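Local structure of shikimate dehydrogenase (NADP(+)) (Peptoclostridium difficile, 5DZS) at residues Y71-I82 with N93-Y102; S130-I138 with K156-L164. The protein probably catalyses the reversible NADPH-linked reduction of 3-dehydroshikimate to shikimate, a step of the chorismate pathway that leads to the aromatic amino acids. All coordinates share one frame; numbering follows the deposited sequence. Where two conformers were deposited one is given.

Interaction 1 (Y71-I82 with N93-Y102); sequences YLDFISPEAKRI and NMLYGYNTDY
Strand 74-75, outermost within this chain in the mixed sheet of the substrate-binding domain, pairs in parallel with strand 94-98, and the chain then turns into helix 77-82 over the end of its partner. Leu95 O receives two N-H groups, from Asp73 and, at 3.1 Å, from Phe74 N. Phe74 O takes Gly97 N, and Ser76 N gives an almost straight bond (174°) to Gly97 O. Asp73 starts the pairing with its side chain as well: the anti lone pair of OD2 accepts Leu95 N at 2.8 Å, a role that suits a short carboxylate. In one of its two conformers Met94, bent at chi2 and chi3, brings CE against Asp73 CB and the Phe74 ring. Phe74 and Tyr96 project from the same face of the sheet and run side by side, their planes inclined by 32°; Phe74 CD2 lies over one face of the tyrosine ring toward its rim, 3.4 Å from Tyr96 CZ. At Gly97 the lack of a side chain lets Leu72 CD1 come to 3.8 Å from its CA.

Beyond the strand, Glu78 folds back because CG sits between the backbone N and carbonyl carbon (chi1 86°) and chi2 bends the chain again. Its carboxylate is held at both oxygens: OE1 by Ser76 OG, and OE2 by Asn99 N at 2.9 Å, from the anti side and somewhat out of plane. Tyr96 of the second subunit packs on Ser76 and Glu78. The small Ala79 lets the helix settle on Asn99 CB, while Ile82 CG2 lies 3.4 Å from Asn99 ND2, an amide nitrogen also bonded to Ala84 O. Asp101, predicted to bind shikimate, pairs with Lys65, so strand 94-98 leads toward the predicted substrate site of the shikimate dehydrogenase fold.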
loop_
_atom_site.group_PDB
_atom_site.type_symbol
_atom_site.label_atom_id
_atom_site.label_comp_id
_atom_site.label_asym_id
_atom_site.label_seq_id
_atom_site.Cartn_x
_atom_site.Cartn_y
_atom_site.Cartn_z
ATOM N N TYR B 71 1.412 -4.185 -20.532
ATOM C CA TYR B 71 1.958 -5.481 -20.179
ATOM C C TYR B 71 1.638 -5.866 -18.755
ATOM O O TYR B 71 2.023 -6.949 -18.321
ATOM C CB TYR B 71 3.483 -5.505 -20.367
ATOM C CG TYR B 71 3.899 -5.196 -21.786
ATOM C CD1 TYR B 71 3.748 -6.144 -22.793
ATOM C CD2 TYR B 71 4.411 -3.958 -22.126
ATOM C CE1 TYR B 71 4.125 -5.863 -24.089
ATOM C CE2 TYR B 71 4.790 -3.677 -23.428
ATOM C CZ TYR B 71 4.623 -4.624 -24.397
ATOM O OH TYR B 71 4.987 -4.357 -25.682
ATOM N N LEU B 72 0.949 -4.989 -18.019
ATOM C CA LEU B 72 0.644 -5.266 -16.632
ATOM C C LEU B 72 -0.739 -5.868 -16.429
ATOM O O LEU B 72 -1.656 -5.670 -17.235
ATOM C CB LEU B 72 0.792 -3.963 -15.815
ATOM C CG LEU B 72 2.091 -3.210 -16.081
ATOM C CD1 LEU B 72 2.165 -1.953 -15.233
ATOM C CD2 LEU B 72 3.314 -4.095 -15.836
ATOM N N ASP B 73 -0.897 -6.622 -15.343
ATOM C CA ASP B 73 -2.128 -7.256 -15.043
ATOM C C ASP B 73 -3.108 -6.364 -14.289
ATOM O O ASP B 73 -4.313 -6.407 -14.551
ATOM C CB ASP B 73 -1.867 -8.538 -14.272
ATOM C CG ASP B 73 -1.054 -9.516 -15.074
ATOM O OD1 ASP B 73 -1.680 -10.156 -15.980
ATOM O OD2 ASP B 73 0.150 -9.701 -14.828
ATOM N N PHE B 74 -2.579 -5.545 -13.371
ATOM C CA PHE B 74 -3.385 -4.678 -12.557
ATOM C C PHE B 74 -2.666 -3.353 -12.438
ATOM O O PHE B 74 -1.452 -3.337 -12.283
ATOM C CB PHE B 74 -3.613 -5.270 -11.156
ATOM C CG PHE B 74 -4.200 -6.646 -11.179
ATOM C CD1 PHE B 74 -5.540 -6.821 -11.468
ATOM C CD2 PHE B 74 -3.405 -7.765 -10.931
ATOM C CE1 PHE B 74 -6.090 -8.102 -11.509
ATOM C CE2 PHE B 74 -3.965 -9.018 -10.956
ATOM C CZ PHE B 74 -5.282 -9.187 -11.256
ATOM N N ILE B 75 -3.410 -2.268 -12.531
ATOM C CA ILE B 75 -2.890 -0.917 -12.400
ATOM C C ILE B 75 -3.598 -0.185 -11.268
ATOM O O ILE B 75 -4.834 -0.086 -11.231
ATOM C CB ILE B 75 -2.999 -0.150 -13.716
ATOM C CG1 ILE B 75 -2.247 -0.946 -14.811
ATOM C CG2 ILE B 75 -2.418 1.246 -13.549
ATOM C CD1 ILE B 75 -2.295 -0.347 -16.191
ATOM N N SER B 76 -2.807 0.295 -10.317
ATOM C CA SER B 76 -3.350 1.003 -9.157
ATOM C C SER B 76 -4.065 2.277 -9.625
ATOM O O SER B 76 -3.676 2.897 -10.603
ATOM C CB SER B 76 -2.194 1.242 -8.188
ATOM O OG SER B 76 -2.637 1.805 -6.974
ATOM N N PRO B 77 -5.146 2.702 -8.950
ATOM C CA PRO B 77 -5.923 3.837 -9.407
ATOM C C PRO B 77 -5.167 5.132 -9.622
ATOM O O PRO B 77 -5.466 5.839 -10.559
ATOM C CB PRO B 77 -6.997 3.983 -8.327
ATOM C CG PRO B 77 -7.168 2.615 -7.761
ATOM C CD PRO B 77 -5.785 2.013 -7.810
ATOM N N GLU B 78 -4.181 5.442 -8.779
ATOM C CA GLU B 78 -3.421 6.670 -8.985
ATOM C C GLU B 78 -2.611 6.616 -10.289
ATOM O O GLU B 78 -2.369 7.638 -10.934
ATOM C CB GLU B 78 -2.505 6.997 -7.783
ATOM C CG GLU B 78 -1.126 6.342 -7.767
ATOM C CD GLU B 78 -1.153 4.856 -7.530
ATOM O OE1 GLU B 78 -2.238 4.317 -7.171
ATOM O OE2 GLU B 78 -0.057 4.205 -7.643
ATOM N N ALA B 79 -2.128 5.435 -10.665
ATOM C CA ALA B 79 -1.386 5.291 -11.914
ATOM C C ALA B 79 -2.308 5.410 -13.130
ATOM O O ALA B 79 -1.926 5.962 -14.173
ATOM C CB ALA B 79 -0.624 3.968 -11.929
ATOM N N LYS B 80 -3.494 4.824 -13.035
ATOM C CA LYS B 80 -4.474 4.963 -14.115
ATOM C C LYS B 80 -4.796 6.427 -14.330
ATOM O O LYS B 80 -4.816 6.902 -15.466
ATOM C CB LYS B 80 -5.766 4.212 -13.814
ATOM C CG LYS B 80 -5.628 2.715 -13.888
ATOM C CD LYS B 80 -6.972 2.011 -13.823
ATOM C CE LYS B 80 -6.751 0.514 -13.896
ATOM N NZ LYS B 80 -7.951 -0.341 -13.825
ATOM N N ARG B 81 -5.027 7.141 -13.235
ATOM C CA ARG B 81 -5.384 8.566 -13.292
ATOM C C ARG B 81 -4.332 9.392 -13.996
ATOM O O ARG B 81 -4.661 10.164 -14.942
ATOM C CB ARG B 81 -5.573 9.116 -11.882
ATOM C CG ARG B 81 -5.888 10.605 -11.829
ATOM C CD ARG B 81 -6.342 11.008 -10.440
ATOM N NE ARG B 81 -6.918 12.344 -10.438
ATOM C CZ ARG B 81 -6.527 13.348 -9.661
ATOM N NH1 ARG B 81 -5.595 13.168 -8.724
ATOM N NH2 ARG B 81 -7.142 14.518 -9.774
ATOM N N ILE B 82 -3.087 9.241 -13.509
ATOM C CA ILE B 82 -1.895 9.972 -14.017
ATOM C C ILE B 82 -1.631 9.555 -15.461
ATOM O O ILE B 82 -1.248 10.390 -16.259
ATOM C CB ILE B 82 -0.690 9.660 -13.026
ATOM C CG1 ILE B 82 -0.721 10.679 -11.878
ATOM C CG2 ILE B 82 0.689 9.708 -13.659
ATOM C CD1 ILE B 82 -0.839 10.134 -10.489
ATOM N N ASN B 93 2.828 -14.461 -9.932
ATOM C CA ASN B 93 2.996 -14.440 -11.376
ATOM C C ASN B 93 2.210 -13.368 -12.121
ATOM O O ASN B 93 2.035 -13.451 -13.349
ATOM C CB ASN B 93 2.689 -15.837 -11.972
ATOM C CG ASN B 93 3.498 -16.131 -13.212
ATOM O OD1 ASN B 93 4.702 -15.886 -13.254
ATOM N ND2 ASN B 93 2.845 -16.695 -14.217
ATOM N N MET B 94 1.770 -12.352 -11.368
ATOM C CA MET B 94 1.030 -11.224 -11.903
ATOM C C MET B 94 1.831 -9.956 -11.654
ATOM O O MET B 94 2.604 -9.879 -10.698
ATOM C CB MET B 94 -0.336 -11.101 -11.219
ATOM C CG MET B 94 -1.242 -12.290 -11.445
ATOM S SD MET B 94 -1.762 -12.437 -13.160
ATOM C CE MET B 94 -3.164 -11.346 -13.154
ATOM N N LEU B 95 1.658 -8.973 -12.529
ATOM C CA LEU B 95 2.325 -7.683 -12.392
ATOM C C LEU B 95 1.338 -6.569 -12.063
ATOM O O LEU B 95 0.334 -6.391 -12.756
ATOM C CB LEU B 95 3.106 -7.313 -13.662
ATOM C CG LEU B 95 4.212 -8.306 -14.029
ATOM C CD1 LEU B 95 4.879 -7.861 -15.332
ATOM C CD2 LEU B 95 5.226 -8.473 -12.937
ATOM N N TYR B 96 1.666 -5.823 -11.005
ATOM C CA TYR B 96 0.891 -4.696 -10.491
ATOM C C TYR B 96 1.675 -3.431 -10.713
ATOM O O TYR B 96 2.865 -3.354 -10.343
ATOM C CB TYR B 96 0.646 -4.850 -8.989
ATOM C CG TYR B 96 -0.254 -6.011 -8.608
ATOM C CD1 TYR B 96 0.194 -7.324 -8.661
ATOM C CD2 TYR B 96 -1.527 -5.780 -8.150
ATOM C CE1 TYR B 96 -0.646 -8.366 -8.329
ATOM C CE2 TYR B 96 -2.345 -6.816 -7.788
ATOM C CZ TYR B 96 -1.910 -8.098 -7.895
ATOM O OH TYR B 96 -2.724 -9.169 -7.517
ATOM N N GLY B 97 1.044 -2.444 -11.301
ATOM C CA GLY B 97 1.658 -1.152 -11.575
ATOM C C GLY B 97 1.182 -0.039 -10.659
ATOM O O GLY B 97 -0.035 0.104 -10.425
ATOM N N TYR B 98 2.132 0.784 -10.208
ATOM C CA TYR B 98 1.886 1.911 -9.323
ATOM C C TYR B 98 2.636 3.125 -9.828
ATOM O O TYR B 98 3.532 3.008 -10.679
ATOM C CB TYR B 98 2.389 1.605 -7.893
ATOM C CG TYR B 98 1.850 0.344 -7.286
ATOM C CD1 TYR B 98 2.399 -0.902 -7.585
ATOM C CD2 TYR B 98 0.793 0.373 -6.406
ATOM C CE1 TYR B 98 1.888 -2.051 -7.051
ATOM C CE2 TYR B 98 0.316 -0.791 -5.821
ATOM C CZ TYR B 98 0.892 -2.010 -6.153
ATOM O OH TYR B 98 0.401 -3.185 -5.587
ATOM N N ASN B 99 2.293 4.289 -9.306
ATOM C CA ASN B 99 3.008 5.501 -9.666
ATOM C C ASN B 99 3.290 6.313 -8.442
ATOM O O ASN B 99 2.363 6.851 -7.810
ATOM C CB ASN B 99 2.233 6.305 -10.684
ATOM C CG ASN B 99 3.045 7.473 -11.204
ATOM O OD1 ASN B 99 3.617 8.233 -10.405
ATOM N ND2 ASN B 99 3.103 7.627 -12.506
ATOM N N THR B 100 4.557 6.428 -8.090
ATOM C CA THR B 100 4.908 7.241 -6.964
ATOM C C THR B 100 5.248 8.700 -7.369
ATOM O O THR B 100 5.683 9.472 -6.486
ATOM C CB THR B 100 6.123 6.693 -6.341
ATOM O OG1 THR B 100 7.186 6.848 -7.310
ATOM C CG2 THR B 100 5.930 5.210 -5.908
ATOM N N ASP B 101 5.067 9.105 -8.642
ATOM C CA ASP B 101 5.422 10.499 -9.059
ATOM C C ASP B 101 4.634 11.614 -8.350
ATOM O O ASP B 101 5.220 12.658 -7.982
ATOM C CB ASP B 101 5.333 10.705 -10.596
ATOM C CG ASP B 101 6.573 10.218 -11.340
ATOM O OD1 ASP B 101 7.622 10.021 -10.704
ATOM O OD2 ASP B 101 6.505 10.063 -12.588
ATOM N N TYR B 102 3.320 11.459 -8.207
ATOM C CA TYR B 102 2.509 12.457 -7.496
ATOM C C TYR B 102 2.986 12.529 -6.038
ATOM O O TYR B 102 3.187 13.617 -5.505
ATOM C CB TYR B 102 1.015 12.085 -7.590
ATOM C CG TYR B 102 -0.001 13.034 -6.995
ATOM C CD1 TYR B 102 -0.212 13.094 -5.611
ATOM C CD2 TYR B 102 -0.825 13.785 -7.808
ATOM C CE1 TYR B 102 -1.169 13.922 -5.069
ATOM C CE2 TYR B 102 -1.799 14.610 -7.269
ATOM C CZ TYR B 102 -1.960 14.671 -5.893
ATOM O OH TYR B 102 -2.927 15.492 -5.363
#

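Interaction 2 (S130-I138 with K156-L164); sequences SKAALTYFI and KLLNSKAIL
Leu134 points from helix 128-139 into the curve of the loop 156-162, and its branched end is the centre of this apolar contact. CB hangs from the helix backbone, and CG stands anti to the backbone N (chi1 174°), which carries both methyls outward to the loop. CD1 meets Ala162 CB at 3.7 Å and, more loosely, Leu157 CB; CD2 turns to the middle of the loop, 4.2 Å from Asn159 CB and about as far from Leu158 CB. A leucine suits this place because one methyl reaches both Leu157 and Ala162 and the other the residues that follow Leu157, and the small Ala162 lets the loop come near the helix.

One helical turn before Leu134, Lys131 is crossed at about a right angle by Leu158, whose CD1 rests 3.7 Å from Lys131 CB and beside CG. The lysine thus offers its aliphatic stem here and sends NZ on to a salt bridge with Glu66. Thr135 lies beside this pair, its OG1 tied back to Lys131 O at 2.7 Å; that carbonyl also accepts Thr135 N, from the opposite face of its plane.

One turn after Leu134, Ile138 meets Asn159 and Lys161. CG2 lies 3.5 Å from Asn159 ND2, whereas CD1 packs on Lys161 CD at 3.7 Å, the two side chains running antiparallel alongside one another. Asn159 OD1 accepts Lys161 N at 2.8 Å, an Asx turn combined with the type I beta turn from Asn159 to Ala162; NZ of Lys161 bonds Glu143 O.

Helix 128-139 therefore lies between the loop leading into edge strand 163-166 and helix 101-111, which Ala132 and Tyr136 touch, while Ser130, Ala133 and Phe137 pack against Ile123 on strand 120-124 of the parallel sheet.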
loop_
_atom_site.group_PDB
_atom_site.type_symbol
_atom_site.label_atom_id
_atom_site.label_comp_id
_atom_site.label_asym_id
_atom_site.label_seq_id
_atom_site.Cartn_x
_atom_site.Cartn_y
_atom_site.Cartn_z
ATOM N N SER B 130 5.482 14.802 -16.251
ATOM C CA SER B 130 4.679 15.960 -16.536
ATOM C C SER B 130 3.209 15.725 -16.165
ATOM O O SER B 130 2.551 16.627 -15.638
ATOM C CB SER B 130 4.795 16.290 -18.028
ATOM O OG SER B 130 3.966 17.365 -18.413
ATOM N N LYS B 131 2.701 14.519 -16.447
ATOM C CA LYS B 131 1.309 14.178 -16.146
ATOM C C LYS B 131 1.054 14.171 -14.630
ATOM O O LYS B 131 0.003 14.626 -14.160
ATOM C CB LYS B 131 0.930 12.822 -16.765
ATOM C CG LYS B 131 0.799 12.814 -18.286
ATOM C CD LYS B 131 0.519 11.406 -18.807
ATOM C CE LYS B 131 0.184 11.397 -20.288
ATOM N NZ LYS B 131 1.275 11.922 -21.154
ATOM N N ALA B 132 2.027 13.675 -13.877
ATOM C CA ALA B 132 1.931 13.633 -12.418
ATOM C C ALA B 132 1.977 15.033 -11.852
ATOM O O ALA B 132 1.248 15.350 -10.915
ATOM C CB ALA B 132 3.051 12.808 -11.826
ATOM N N ALA B 133 2.876 15.848 -12.398
ATOM C CA ALA B 133 3.022 17.233 -11.981
ATOM C C ALA B 133 1.752 18.015 -12.281
ATOM O O ALA B 133 1.292 18.807 -11.444
ATOM C CB ALA B 133 4.229 17.873 -12.656
ATOM N N LEU B 134 1.183 17.801 -13.467
ATOM C CA LEU B 134 -0.076 18.426 -13.829
ATOM C C LEU B 134 -1.146 18.026 -12.805
ATOM O O LEU B 134 -1.862 18.871 -12.292
ATOM C CB LEU B 134 -0.491 18.010 -15.250
ATOM C CG LEU B 134 -1.866 18.449 -15.773
ATOM C CD1 LEU B 134 -1.866 18.485 -17.302
ATOM C CD2 LEU B 134 -3.003 17.572 -15.240
ATOM N N THR B 135 -1.223 16.731 -12.514
ATOM C CA THR B 135 -2.205 16.193 -11.569
ATOM C C THR B 135 -2.017 16.825 -10.181
ATOM O O THR B 135 -2.987 17.274 -9.551
ATOM C CB THR B 135 -2.102 14.650 -11.496
ATOM O OG1 THR B 135 -2.219 14.091 -12.815
ATOM C CG2 THR B 135 -3.193 14.058 -10.613
ATOM N N TYR B 136 -0.771 16.870 -9.720
ATOM C CA TYR B 136 -0.458 17.462 -8.422
ATOM C C TYR B 136 -0.812 18.945 -8.365
ATOM O O TYR B 136 -1.487 19.388 -7.427
ATOM C CB TYR B 136 1.023 17.262 -8.079
ATOM C CG TYR B 136 1.442 18.036 -6.861
ATOM C CD1 TYR B 136 1.128 17.587 -5.593
ATOM C CD2 TYR B 136 2.130 19.232 -6.983
ATOM C CE1 TYR B 136 1.501 18.306 -4.473
ATOM C CE2 TYR B 136 2.503 19.967 -5.873
ATOM C CZ TYR B 136 2.190 19.501 -4.621
ATOM O OH TYR B 136 2.567 20.248 -3.514
ATOM N N PHE B 137 -0.348 19.717 -9.348
ATOM C CA PHE B 137 -0.635 21.158 -9.371
ATOM C C PHE B 137 -2.148 21.471 -9.353
ATOM O O PHE B 137 -2.591 22.356 -8.621
ATOM C CB PHE B 137 0.006 21.855 -10.588
ATOM C CG PHE B 137 1.499 22.097 -10.482
ATOM C CD1 PHE B 137 2.066 22.677 -9.358
ATOM C CD2 PHE B 137 2.321 21.867 -11.577
ATOM C CE1 PHE B 137 3.433 22.938 -9.301
ATOM C CE2 PHE B 137 3.682 22.131 -11.531
ATOM C CZ PHE B 137 4.243 22.662 -10.397
ATOM N N ILE B 138 -2.924 20.758 -10.168
ATOM C CA ILE B 138 -4.380 20.970 -10.249
ATOM C C ILE B 138 -5.076 20.640 -8.932
ATOM O O ILE B 138 -5.969 21.368 -8.496
ATOM C CB ILE B 138 -5.032 20.114 -11.359
ATOM C CG1 ILE B 138 -4.477 20.477 -12.746
ATOM C CG2 ILE B 138 -6.548 20.277 -11.341
ATOM C CD1 ILE B 138 -4.887 21.838 -13.265
ATOM N N LYS B 156 -3.051 16.000 -26.405
ATOM C CA LYS B 156 -4.170 16.303 -25.530
ATOM C C LYS B 156 -3.705 16.150 -24.088
ATOM O O LYS B 156 -2.971 15.215 -23.764
ATOM C CB LYS B 156 -5.328 15.347 -25.821
ATOM C CG LYS B 156 -5.736 15.310 -27.289
ATOM C CD LYS B 156 -6.880 14.343 -27.536
ATOM C CE LYS B 156 -7.261 14.304 -29.008
ATOM N NZ LYS B 156 -8.430 13.416 -29.267
ATOM N N LEU B 157 -4.112 17.075 -23.225
ATOM C CA LEU B 157 -3.742 17.009 -21.815
ATOM C C LEU B 157 -4.820 16.261 -21.036
ATOM O O LEU B 157 -5.934 16.074 -21.524
ATOM C CB LEU B 157 -3.532 18.414 -21.246
ATOM C CG LEU B 157 -2.365 19.192 -21.867
ATOM C CD1 LEU B 157 -2.335 20.631 -21.376
ATOM C CD2 LEU B 157 -1.039 18.504 -21.580
ATOM N N LEU B 158 -4.471 15.827 -19.828
ATOM C CA LEU B 158 -5.401 15.095 -18.972
ATOM C C LEU B 158 -6.539 15.985 -18.476
ATOM O O LEU B 158 -7.673 15.522 -18.325
ATOM C CB LEU B 158 -4.663 14.509 -17.764
ATOM C CG LEU B 158 -3.538 13.514 -18.053
ATOM C CD1 LEU B 158 -2.786 13.193 -16.769
ATOM C CD2 LEU B 158 -4.081 12.250 -18.707
ATOM N N ASN B 159 -6.228 17.255 -18.218
ATOM C CA ASN B 159 -7.219 18.209 -17.729
ATOM C C ASN B 159 -7.284 19.446 -18.626
ATOM O O ASN B 159 -6.260 20.073 -18.905
ATOM C CB ASN B 159 -6.894 18.601 -16.283
ATOM C CG ASN B 159 -7.997 19.420 -15.632
ATOM O OD1 ASN B 159 -8.718 20.157 -16.300
ATOM N ND2 ASN B 159 -8.124 19.298 -14.318
ATOM N N SER B 160 -8.499 19.792 -19.063
ATOM C CA SER B 160 -8.724 20.944 -19.948
ATOM C C SER B 160 -8.312 22.268 -19.307
ATOM O O SER B 160 -8.144 23.268 -20.006
ATOM C CB SER B 160 -10.195 21.016 -20.396
ATOM O OG SER B 160 -11.070 21.201 -19.296
ATOM N N LYS B 161 -8.165 22.275 -17.984
ATOM C CA LYS B 161 -7.724 23.473 -17.273
ATOM C C LYS B 161 -6.275 23.823 -17.637
ATOM O O LYS B 161 -5.897 24.994 -17.627
ATOM C CB LYS B 161 -7.862 23.278 -15.762
ATOM C CG LYS B 161 -7.365 24.452 -14.931
ATOM C CD LYS B 161 -7.663 24.258 -13.453
ATOM C CE LYS B 161 -7.015 25.345 -12.609
ATOM N NZ LYS B 161 -7.456 26.710 -13.009
ATOM N N ALA B 162 -5.472 22.809 -17.949
ATOM C CA ALA B 162 -4.080 23.034 -18.340
ATOM C C ALA B 162 -4.015 23.538 -19.786
ATOM O O ALA B 162 -4.751 23.058 -20.650
ATOM C CB ALA B 162 -3.273 21.755 -18.187
ATOM N N ILE B 163 -3.139 24.504 -20.045
ATOM C CA ILE B 163 -3.000 25.079 -21.385
ATOM C C ILE B 163 -1.738 24.578 -22.091
ATOM O O ILE B 163 -0.624 24.761 -21.606
ATOM C CB ILE B 163 -2.966 26.620 -21.325
ATOM C CG1 ILE B 163 -4.160 27.130 -20.518
ATOM C CG2 ILE B 163 -2.954 27.213 -22.732
ATOM C CD1 ILE B 163 -4.135 28.615 -20.264
ATOM N N LEU B 164 -1.928 23.955 -23.247
ATOM C CA LEU B 164 -0.813 23.448 -24.026
ATOM C C LEU B 164 -0.210 24.601 -24.818
ATOM O O LEU B 164 -0.926 25.306 -25.544
ATOM C CB LEU B 164 -1.283 22.353 -24.985
ATOM C CG LEU B 164 -0.179 21.675 -25.804
ATOM C CD1 LEU B 164 0.702 20.823 -24.898
ATOM C CD2 LEU B 164 -0.772 20.830 -26.924
#

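Both segments of interaction 1 precede those of interaction 2 in the sequence, and the centres of the two contacts lie 19 Å apart. Residues 71-82 and 93-98 belong to the mixed sheet of the substrate-binding domain and its short helix, whereas 130-138 and 156-164 belong to the parallel, Rossmann-like sheet of the nucleotide-binding domain. Helix 101-111, which begins in interaction 1, packs on helix 128-139 of interaction 2, with Asp101 CB 3.3 Å from Ala132 CB. Nearby, Ile82 O meets the aliphatic part of Lys131 and Leu158 CD1, while Tyr102 OH hydrogen-bonds Asp139. Where the two contacts meet, the domains pack against each other, near the predicted shikimate site at Asp101.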